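Toll-like receptor 13 (Mus musculus, PDB 4Z0C) recognises single-stranded 23S rRNA of bacteria through its leucine-rich-repeat ectodomain and signals through MYD88 and TRAF6 to activate NF-kappa-B. Local coordinates at residues Gly264-Lys269 and Lys288-Ala293; Gly295-Ala300 and Leu319-Phe324. All blocks are in the same frame, centred on the assembly; numbering follows the deposited sequence.

Contact 1: residues Gly264-Lys269 and Lys288-Ala293. With NAG (2-acetamido-2-deoxy-beta-D-glucopyranose), chain O.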
ATOM      1  N   GLY A 264       6.525  15.747 -39.571  1.00 52.54           N
ATOM      2  CA  GLY A 264       5.399  16.436 -40.172  1.00 49.97           C
ATOM      3  C   GLY A 264       4.550  15.590 -41.093  1.00 39.25           C
ATOM      4  O   GLY A 264       4.866  14.438 -41.365  1.00 34.73           O
ATOM      5  N   HIS A 265       3.466  16.183 -41.581  1.00 39.32           N
ATOM      6  CA  HIS A 265       2.488  15.463 -42.386  1.00 47.43           C
ATOM      7  C   HIS A 265       3.106  14.928 -43.675  1.00 44.55           C
ATOM      8  O   HIS A 265       4.045  15.517 -44.214  1.00 43.87           O
ATOM      9  CB  HIS A 265       1.315  16.380 -42.749  1.00 50.31           C
ATOM     10  CG  HIS A 265       0.664  17.038 -41.573  1.00 47.90           C
ATOM     11  ND1 HIS A 265       0.936  16.684 -40.268  1.00 50.42           N
ATOM     12  CD2 HIS A 265      -0.241  18.043 -41.511  1.00 44.92           C
ATOM     13  CE1 HIS A 265       0.219  17.436 -39.453  1.00 50.90           C
ATOM     14  NE2 HIS A 265      -0.505  18.268 -40.181  1.00 51.65           N
ATOM     15  N   LEU A 266       2.581  13.804 -44.151  1.00 44.08           N
ATOM     16  CA  LEU A 266       2.958  13.266 -45.456  1.00 41.84           C
ATOM     17  C   LEU A 266       2.085  13.927 -46.520  1.00 44.85           C
ATOM     18  O   LEU A 266       0.959  14.334 -46.234  1.00 53.64           O
ATOM     19  CB  LEU A 266       2.770  11.745 -45.489  1.00 32.16           C
ATOM     20  CG  LEU A 266       3.692  10.842 -44.663  1.00 40.21           C
ATOM     21  CD1 LEU A 266       3.372   9.329 -44.855  1.00 21.33           C
ATOM     22  CD2 LEU A 266       5.160  11.126 -44.978  1.00 35.32           C
ATOM     23  N   ASP A 267       2.598  14.013 -47.742  1.00 38.99           N
ATOM     24  CA  ASP A 267       1.837  14.541 -48.868  1.00 41.43           C
ATOM     25  C   ASP A 267       0.790  13.513 -49.281  1.00 41.42           C
ATOM     26  O   ASP A 267       1.129  12.522 -49.918  1.00 44.43           O
ATOM     27  CB  ASP A 267       2.795  14.801 -50.038  1.00 44.37           C
ATOM     28  CG  ASP A 267       2.152  15.590 -51.171  1.00 51.45           C
ATOM     29  OD1 ASP A 267       0.965  15.330 -51.485  1.00 46.07           O
ATOM     30  OD2 ASP A 267       2.849  16.459 -51.761  1.00 53.79           O
ATOM     31  N   MET A 268      -0.479  13.745 -48.945  1.00 39.75           N
ATOM     32  CA  MET A 268      -1.522  12.757 -49.252  1.00 39.68           C
ATOM     33  C   MET A 268      -1.656  12.436 -50.730  1.00 49.37           C
ATOM     34  O   MET A 268      -2.129  11.358 -51.091  1.00 57.56           O
ATOM     35  CB  MET A 268      -2.890  13.173 -48.703  1.00 47.80           C
ATOM     36  CG  MET A 268      -3.119  12.849 -47.244  1.00 56.48           C
ATOM     37  SD  MET A 268      -2.678  11.156 -46.813  1.00 64.65           S
ATOM     38  CE  MET A 268      -1.096  11.497 -46.039  1.00 41.77           C
ATOM     39  N   LYS A 269      -1.231  13.358 -51.587  1.00 55.34           N
ATOM     40  CA  LYS A 269      -1.303  13.123 -53.023  1.00 55.45           C
ATOM     41  C   LYS A 269      -0.319  12.016 -53.398  1.00 46.09           C
ATOM     42  O   LYS A 269      -0.680  11.066 -54.092  1.00 51.74           O
ATOM     43  CB  LYS A 269      -1.041  14.420 -53.797  1.00 63.82           C
ATOM     44  CG  LYS A 269      -1.755  14.521 -55.147  1.00 71.38           C
ATOM     45  CD  LYS A 269      -1.655  15.941 -55.735  1.00 75.88           C
ATOM     46  CE  LYS A 269      -0.903  15.990 -57.061  1.00 76.61           C
ATOM     47  NZ  LYS A 269      -0.389  17.362 -57.370  1.00 72.23           N
ATOM     48  N   LYS A 288       2.151   9.097 -35.763  1.00 27.24           N
ATOM     49  CA  LYS A 288       3.123  10.118 -35.371  1.00 29.19           C
ATOM     50  C   LYS A 288       3.114  11.368 -36.255  1.00 30.93           C
ATOM     51  O   LYS A 288       4.122  11.737 -36.853  1.00 35.61           O
ATOM     52  CB  LYS A 288       4.544   9.541 -35.184  1.00 30.32           C
ATOM     53  CG  LYS A 288       4.669   8.644 -33.950  1.00 41.99           C
ATOM     54  CD  LYS A 288       6.116   8.222 -33.670  1.00 55.53           C
ATOM     55  CE  LYS A 288       6.187   6.993 -32.754  1.00 59.89           C
ATOM     56  NZ  LYS A 288       7.577   6.461 -32.581  1.00 61.81           N
ATOM     57  N   ASN A 289       1.957  12.015 -36.307  1.00 30.34           N
ATOM     58  CA  ASN A 289       1.854  13.341 -36.897  1.00 36.99           C
ATOM     59  C   ASN A 289       2.072  13.276 -38.395  1.00 38.79           C
ATOM     60  O   ASN A 289       2.744  14.108 -39.011  1.00 30.96           O
ATOM     61  CB  ASN A 289       2.855  14.276 -36.229  1.00 37.80           C
ATOM     62  CG  ASN A 289       2.703  15.695 -36.653  1.00 37.20           C
ATOM     63  OD1 ASN A 289       1.593  16.188 -36.882  1.00 30.33           O
ATOM     64  ND2 ASN A 289       3.838  16.364 -36.805  1.00 38.86           N
ATOM     65  N   VAL A 290       1.457  12.264 -38.972  1.00 38.86           N
ATOM     66  CA  VAL A 290       1.621  11.978 -40.371  1.00 41.96           C
ATOM     67  C   VAL A 290       0.463  12.643 -41.153  1.00 38.36           C
ATOM     68  O   VAL A 290       0.577  12.913 -42.338  1.00 41.87           O
ATOM     69  CB  VAL A 290       1.735  10.433 -40.540  1.00 39.24           C
ATOM     70  CG1 VAL A 290       0.632   9.875 -41.401  1.00 41.84           C
ATOM     71  CG2 VAL A 290       3.095  10.069 -41.086  1.00 33.58           C
ATOM     72  N   THR A 291      -0.621  12.971 -40.459  1.00 38.33           N
ATOM     73  CA  THR A 291      -1.800  13.551 -41.099  1.00 39.17           C
ATOM     74  C   THR A 291      -2.648  14.395 -40.136  1.00 38.04           C
ATOM     75  O   THR A 291      -2.408  14.413 -38.937  1.00 51.93           O
ATOM     76  CB  THR A 291      -2.706  12.448 -41.686  1.00 40.51           C
ATOM     77  OG1 THR A 291      -3.731  13.035 -42.500  1.00 44.02           O
ATOM     78  CG2 THR A 291      -3.369  11.668 -40.565  1.00 41.16           C
ATOM     79  N   ASN A 292      -3.616  15.121 -40.683  1.00 32.29           N
ATOM     80  CA  ASN A 292      -4.662  15.746 -39.891  1.00 24.63           C
ATOM     81  C   ASN A 292      -6.042  15.256 -40.325  1.00 26.34           C
ATOM     82  O   ASN A 292      -6.130  14.318 -41.106  1.00 32.70           O
ATOM     83  CB  ASN A 292      -4.558  17.285 -39.858  1.00 27.31           C
ATOM     84  CG  ASN A 292      -4.621  17.948 -41.241  1.00 38.29           C
ATOM     85  OD1 ASN A 292      -5.119  17.385 -42.231  1.00 39.08           O
ATOM     86  ND2 ASN A 292      -4.142  19.190 -41.292  1.00 33.70           N
ATOM     87  N   ALA A 293      -7.110  15.866 -39.817  1.00 30.55           N
ATOM     88  CA  ALA A 293      -8.458  15.362 -40.091  1.00 28.37           C
ATOM     89  C   ALA A 293      -8.769  15.354 -41.571  1.00 41.64           C
ATOM     90  O   ALA A 293      -9.414  14.429 -42.076  1.00 42.69           O
ATOM     91  CB  ALA A 293      -9.493  16.179 -39.367  1.00 23.94           C
TER
HETATM   92  C1  NAG O 909       2.615  18.999 -37.087  1.00 61.66           C
HETATM   93  C2  NAG O 909       3.798  19.318 -36.199  1.00 58.39           C
HETATM   94  C3  NAG O 909       4.059  20.795 -36.439  1.00 56.18           C
HETATM   95  C4  NAG O 909       4.341  21.018 -37.940  1.00 56.45           C
HETATM   96  C5  NAG O 909       3.487  20.135 -38.884  1.00 60.57           C
HETATM   97  C6  NAG O 909       4.141  19.897 -40.242  1.00 54.66           C
HETATM   98  C7  NAG O 909       4.406  18.440 -34.006  1.00 34.90           C
HETATM   99  C8  NAG O 909       3.894  17.922 -32.702  1.00 41.18           C
HETATM  100  N2  NAG O 909       3.503  18.960 -34.824  1.00 49.31           N
HETATM  101  O3  NAG O 909       5.126  21.211 -35.617  1.00 51.52           O
HETATM  102  O4  NAG O 909       4.123  22.384 -38.254  1.00 58.02           O
HETATM  103  O5  NAG O 909       3.178  18.852 -38.360  1.00 61.22           O
HETATM  104  O6  NAG O 909       3.312  19.033 -40.989  1.00 45.33           O
HETATM  105  O7  NAG O 909       5.603  18.385 -34.258  1.00 34.36           O
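Two successive turns of the leucine-rich-repeat solenoid, LRR 10 and LRR 11, stack here in the loops that lead to helices 268-275 and 293-302. The tight part is backbone. L266 N donates to V290 O at 2.8 Å, in the carbonyl plane and on a lone pair. The same oxygen receives a CA-H...O contact from H265. L266 CG lies 3.7 Å from V290 CG2, one apolar branch crossing the other obliquely. V290 is buried, and its N bonds to N313 of the next turn.

The looser, partly exposed side is built around the H265 ring. CG lies anti to the carbonyl carbon (chi1 -54°), and the ring rests with one face over the T291 backbone. The opposite face meets O6 of the N-acetylglucosamine (NAG, chain O), offset toward the rim. N289 O lies in the ring plane at the edge and takes a weak bond from H265 ND1. N289 is a predicted N-glycosylation site, but NAG C1 is modelled 2.9 Å from N289 ND2, with no covalent bond. This ND2 bonds to L261 O and, as modelled, to NAG O5. H265 N gives a nearly straight 2.9 Å bond (171° at the hydrogen) to NAG O6, close to O5.

Contact 2: residues Gly295-Ala300 and Leu319-Phe324. With NAG (2-acetamido-2-deoxy-beta-D-glucopyranose), chain P.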
ATOM      1  N   GLY A 295      -6.708  15.222 -44.162  1.00 49.83           N
ATOM      2  CA  GLY A 295      -5.964  14.178 -44.840  1.00 45.30           C
ATOM      3  C   GLY A 295      -6.609  12.807 -44.693  1.00 44.86           C
ATOM      4  O   GLY A 295      -6.484  11.971 -45.571  1.00 51.90           O
ATOM      5  N   ILE A 296      -7.280  12.567 -43.573  1.00 46.41           N
ATOM      6  CA  ILE A 296      -8.042  11.334 -43.380  1.00 39.24           C
ATOM      7  C   ILE A 296      -9.121  11.224 -44.449  1.00 34.77           C
ATOM      8  O   ILE A 296      -9.398  10.137 -44.944  1.00 41.13           O
ATOM      9  CB  ILE A 296      -8.688  11.272 -41.963  1.00 41.95           C
ATOM     10  CG1 ILE A 296      -7.620  11.141 -40.880  1.00 40.38           C
ATOM     11  CG2 ILE A 296      -9.666  10.101 -41.828  1.00 40.73           C
ATOM     12  CD1 ILE A 296      -8.185  11.303 -39.478  1.00 38.64           C
ATOM     13  N   LYS A 297      -9.735  12.353 -44.791  1.00 36.96           N
ATOM     14  CA  LYS A 297     -10.772  12.406 -45.823  1.00 37.24           C
ATOM     15  C   LYS A 297     -10.203  12.022 -47.189  1.00 36.92           C
ATOM     16  O   LYS A 297     -10.851  11.330 -47.980  1.00 36.41           O
ATOM     17  CB  LYS A 297     -11.403  13.806 -45.895  1.00 41.06           C
ATOM     18  CG  LYS A 297     -12.506  14.075 -44.872  1.00 40.58           C
ATOM     19  CD  LYS A 297     -12.807  15.564 -44.775  1.00 38.62           C
ATOM     20  CE  LYS A 297     -13.981  15.854 -43.835  1.00 38.25           C
ATOM     21  NZ  LYS A 297     -14.250  17.313 -43.659  1.00 40.86           N
ATOM     22  N   GLN A 298      -8.983  12.467 -47.465  1.00 32.94           N
ATOM     23  CA  GLN A 298      -8.349  12.125 -48.725  1.00 42.06           C
ATOM     24  C   GLN A 298      -8.020  10.637 -48.773  1.00 47.73           C
ATOM     25  O   GLN A 298      -8.360   9.953 -49.741  1.00 50.14           O
ATOM     26  CB  GLN A 298      -7.081  12.950 -48.929  1.00 48.13           C
ATOM     27  CG  GLN A 298      -7.284  14.442 -48.738  1.00 53.49           C
ATOM     28  CD  GLN A 298      -6.054  15.240 -49.113  1.00 63.23           C
ATOM     29  OE1 GLN A 298      -5.510  15.987 -48.298  1.00 60.85           O
ATOM     30  NE2 GLN A 298      -5.609  15.090 -50.363  1.00 66.81           N
ATOM     31  N   LEU A 299      -7.404  10.144 -47.699  1.00 44.44           N
ATOM     32  CA  LEU A 299      -7.048   8.742 -47.558  1.00 41.49           C
ATOM     33  C   LEU A 299      -8.260   7.853 -47.793  1.00 42.50           C
ATOM     34  O   LEU A 299      -8.177   6.874 -48.524  1.00 42.08           O
ATOM     35  CB  LEU A 299      -6.475   8.500 -46.161  1.00 40.70           C
ATOM     36  CG  LEU A 299      -6.005   7.096 -45.788  1.00 51.23           C
ATOM     37  CD1 LEU A 299      -4.997   6.556 -46.796  1.00 53.15           C
ATOM     38  CD2 LEU A 299      -5.395   7.112 -44.390  1.00 54.49           C
ATOM     39  N   ALA A 300      -9.395   8.229 -47.210  1.00 39.92           N
ATOM     40  CA  ALA A 300     -10.639   7.473 -47.366  1.00 43.13           C
ATOM     41  C   ALA A 300     -11.067   7.240 -48.823  1.00 52.64           C
ATOM     42  O   ALA A 300     -11.796   6.294 -49.117  1.00 57.94           O
ATOM     43  CB  ALA A 300     -11.754   8.158 -46.603  1.00 41.97           C
ATOM     44  N   LEU A 319     -12.873  15.586 -33.815  1.00 28.52           N
ATOM     45  CA  LEU A 319     -13.390  14.945 -35.008  1.00 29.84           C
ATOM     46  C   LEU A 319     -14.902  15.049 -34.992  1.00 29.30           C
ATOM     47  O   LEU A 319     -15.572  14.337 -34.262  1.00 34.61           O
ATOM     48  CB  LEU A 319     -12.936  13.482 -35.077  1.00 27.01           C
ATOM     49  CG  LEU A 319     -11.450  13.275 -35.365  1.00 26.85           C
ATOM     50  CD1 LEU A 319     -10.996  11.903 -34.874  1.00 32.09           C
ATOM     51  CD2 LEU A 319     -11.180  13.419 -36.855  1.00 30.17           C
ATOM     52  N   ASN A 320     -15.446  15.951 -35.790  1.00 42.09           N
ATOM     53  CA  ASN A 320     -16.887  16.144 -35.786  1.00 44.25           C
ATOM     54  C   ASN A 320     -17.452  16.388 -37.172  1.00 41.84           C
ATOM     55  O   ASN A 320     -18.512  16.987 -37.307  1.00 43.06           O
ATOM     56  CB  ASN A 320     -17.272  17.284 -34.829  1.00 46.97           C
ATOM     57  CG  ASN A 320     -16.672  18.631 -35.231  1.00 50.37           C
ATOM     58  OD1 ASN A 320     -15.734  18.696 -36.027  1.00 52.60           O
ATOM     59  ND2 ASN A 320     -17.216  19.713 -34.663  1.00 57.71           N
ATOM     60  N   ASP A 321     -16.759  15.901 -38.201  1.00 42.45           N
ATOM     61  CA  ASP A 321     -17.089  16.301 -39.565  1.00 42.75           C
ATOM     62  C   ASP A 321     -16.906  15.219 -40.629  1.00 46.98           C
ATOM     63  O   ASP A 321     -16.127  15.394 -41.573  1.00 36.94           O
ATOM     64  CB  ASP A 321     -16.257  17.522 -39.945  1.00 44.97           C
ATOM     65  CG  ASP A 321     -16.861  18.292 -41.072  1.00 56.16           C
ATOM     66  OD1 ASP A 321     -18.102  18.255 -41.211  1.00 51.67           O
ATOM     67  OD2 ASP A 321     -16.088  18.902 -41.834  1.00 69.07           O
ATOM     68  N   SER A 322     -17.585  14.089 -40.450  1.00 50.98           N
ATOM     69  CA  SER A 322     -17.624  13.052 -41.475  1.00 41.73           C
ATOM     70  C   SER A 322     -16.261  12.537 -41.943  1.00 41.38           C
ATOM     71  O   SER A 322     -16.150  12.024 -43.049  1.00 37.34           O
ATOM     72  CB  SER A 322     -18.455  13.539 -42.670  1.00 40.69           C
ATOM     73  OG  SER A 322     -19.726  14.001 -42.239  1.00 42.13           O
ATOM     74  N   GLU A 323     -15.234  12.660 -41.103  1.00 43.47           N
ATOM     75  CA  GLU A 323     -13.867  12.246 -41.469  1.00 36.44           C
ATOM     76  C   GLU A 323     -13.724  10.810 -41.966  1.00 39.24           C
ATOM     77  O   GLU A 323     -12.879  10.517 -42.817  1.00 40.80           O
ATOM     78  CB  GLU A 323     -12.889  12.478 -40.310  1.00 32.20           C
ATOM     79  CG  GLU A 323     -12.400  13.920 -40.180  1.00 41.73           C
ATOM     80  CD  GLU A 323     -13.367  14.835 -39.438  1.00 51.85           C
ATOM     81  OE1 GLU A 323     -13.232  16.072 -39.596  1.00 59.51           O
ATOM     82  OE2 GLU A 323     -14.264  14.330 -38.717  1.00 50.54           O
ATOM     83  N   PHE A 324     -14.515   9.908 -41.400  1.00 40.81           N
ATOM     84  CA  PHE A 324     -14.355   8.489 -41.683  1.00 33.53           C
ATOM     85  C   PHE A 324     -15.449   7.945 -42.574  1.00 35.28           C
ATOM     86  O   PHE A 324     -15.447   6.758 -42.904  1.00 38.86           O
ATOM     87  CB  PHE A 324     -14.284   7.685 -40.365  1.00 26.34           C
ATOM     88  CG  PHE A 324     -13.080   8.008 -39.537  1.00 26.69           C
ATOM     89  CD1 PHE A 324     -11.854   7.414 -39.822  1.00 26.25           C
ATOM     90  CD2 PHE A 324     -13.159   8.924 -38.492  1.00 24.69           C
ATOM     91  CE1 PHE A 324     -10.722   7.713 -39.077  1.00 25.48           C
ATOM     92  CE2 PHE A 324     -12.040   9.233 -37.741  1.00 27.49           C
ATOM     93  CZ  PHE A 324     -10.815   8.626 -38.029  1.00 32.97           C
TER
HETATM   94  C1  NAG P 910     -16.566  20.951 -35.045  1.00 60.34           C
HETATM   95  C2  NAG P 910     -17.708  21.762 -35.671  1.00 55.66           C
HETATM   96  C3  NAG P 910     -17.360  23.249 -35.811  1.00 65.37           C
HETATM   97  C4  NAG P 910     -16.806  23.813 -34.511  1.00 64.24           C
HETATM   98  C5  NAG P 910     -15.631  22.966 -34.016  1.00 63.34           C
HETATM   99  C6  NAG P 910     -15.120  23.448 -32.648  1.00 57.23           C
HETATM  100  C7  NAG P 910     -19.254  20.762 -37.332  1.00 44.89           C
HETATM  101  C8  NAG P 910     -19.529  20.736 -38.806  1.00 40.36           C
HETATM  102  N2  NAG P 910     -18.040  21.194 -36.970  1.00 49.62           N
HETATM  103  O3  NAG P 910     -18.489  24.017 -36.188  1.00 69.17           O
HETATM  104  O4  NAG P 910     -16.419  25.162 -34.715  1.00 63.27           O
HETATM  105  O5  NAG P 910     -15.960  21.585 -33.927  1.00 65.70           O
HETATM  106  O6  NAG P 910     -16.021  23.162 -31.591  1.00 57.85           O
HETATM  107  O7  NAG P 910     -20.127  20.400 -36.546  1.00 46.46           O
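Helix 293-302, on the convex side of the leucine-rich-repeat horseshoe in LRR 11, packs against the loop that follows strand 318-319 in LRR 12. Two neighbouring residues of the helix make the contact, one apolar and one charged.

I296 points toward the loop. Its CG2 branch, anti to the backbone N, comes down over the face of the F324 ring, 4.2 Å from the centroid and 27° off the ring normal. This is a CH-pi contact. I296 CG2 also touches E323 O at 3.4 Å. I296 CD1 reaches the ring tip, 4.0 Å from F324 CZ. The ring comes back to the helix although the CB of F324 points away from it.

K297 runs on the more open side. Its chain is extended beyond CG and lies along the loop, with CG near E323 CA. K297 CE meets D321 O at 3.2 Å. K297 NZ forms a salt bridge with D321 OD2 at 3.0 Å. The ammonium comes from above the carboxylate plane, 55° out of it. D321 has its CG anti to the backbone N (chi1 -159°), and its side chain crosses that of K297 at about a right angle.

E323 OE2 accepts from D321 N on its syn lone pair and is also bonded to T347 OG1. N320, next to D321, is covalently linked through ND2 to an N-acetylglucosamine. The positive charge of K297 therefore lies close to two carboxylates, D321 in contact and E323 farther off, which would probably help keep both ionised.

Overall arrangement
Contacts 1 and 2 join consecutive turns of the solenoid, LRR 10 to 11 and LRR 11 to 12, with centres about 12 Å apart. Segment 288-293 leads straight into helix 293-302, which supplies one side of contact 2. The two contacts also touch directly: M268 packs on Q298 and G295, and A293 on E323. Contact 1 is the more buried and rests on backbone bonding, whereas contact 2 is partly buried and relies on side chains, an apolar patch beside a salt bridge. Each has an N-acetylglucosamine beside it. In contact 2 it is covalently bound to N320; in contact 1 it lies at the predicted site N289 and is only hydrogen-bonded, by both segments, as modelled.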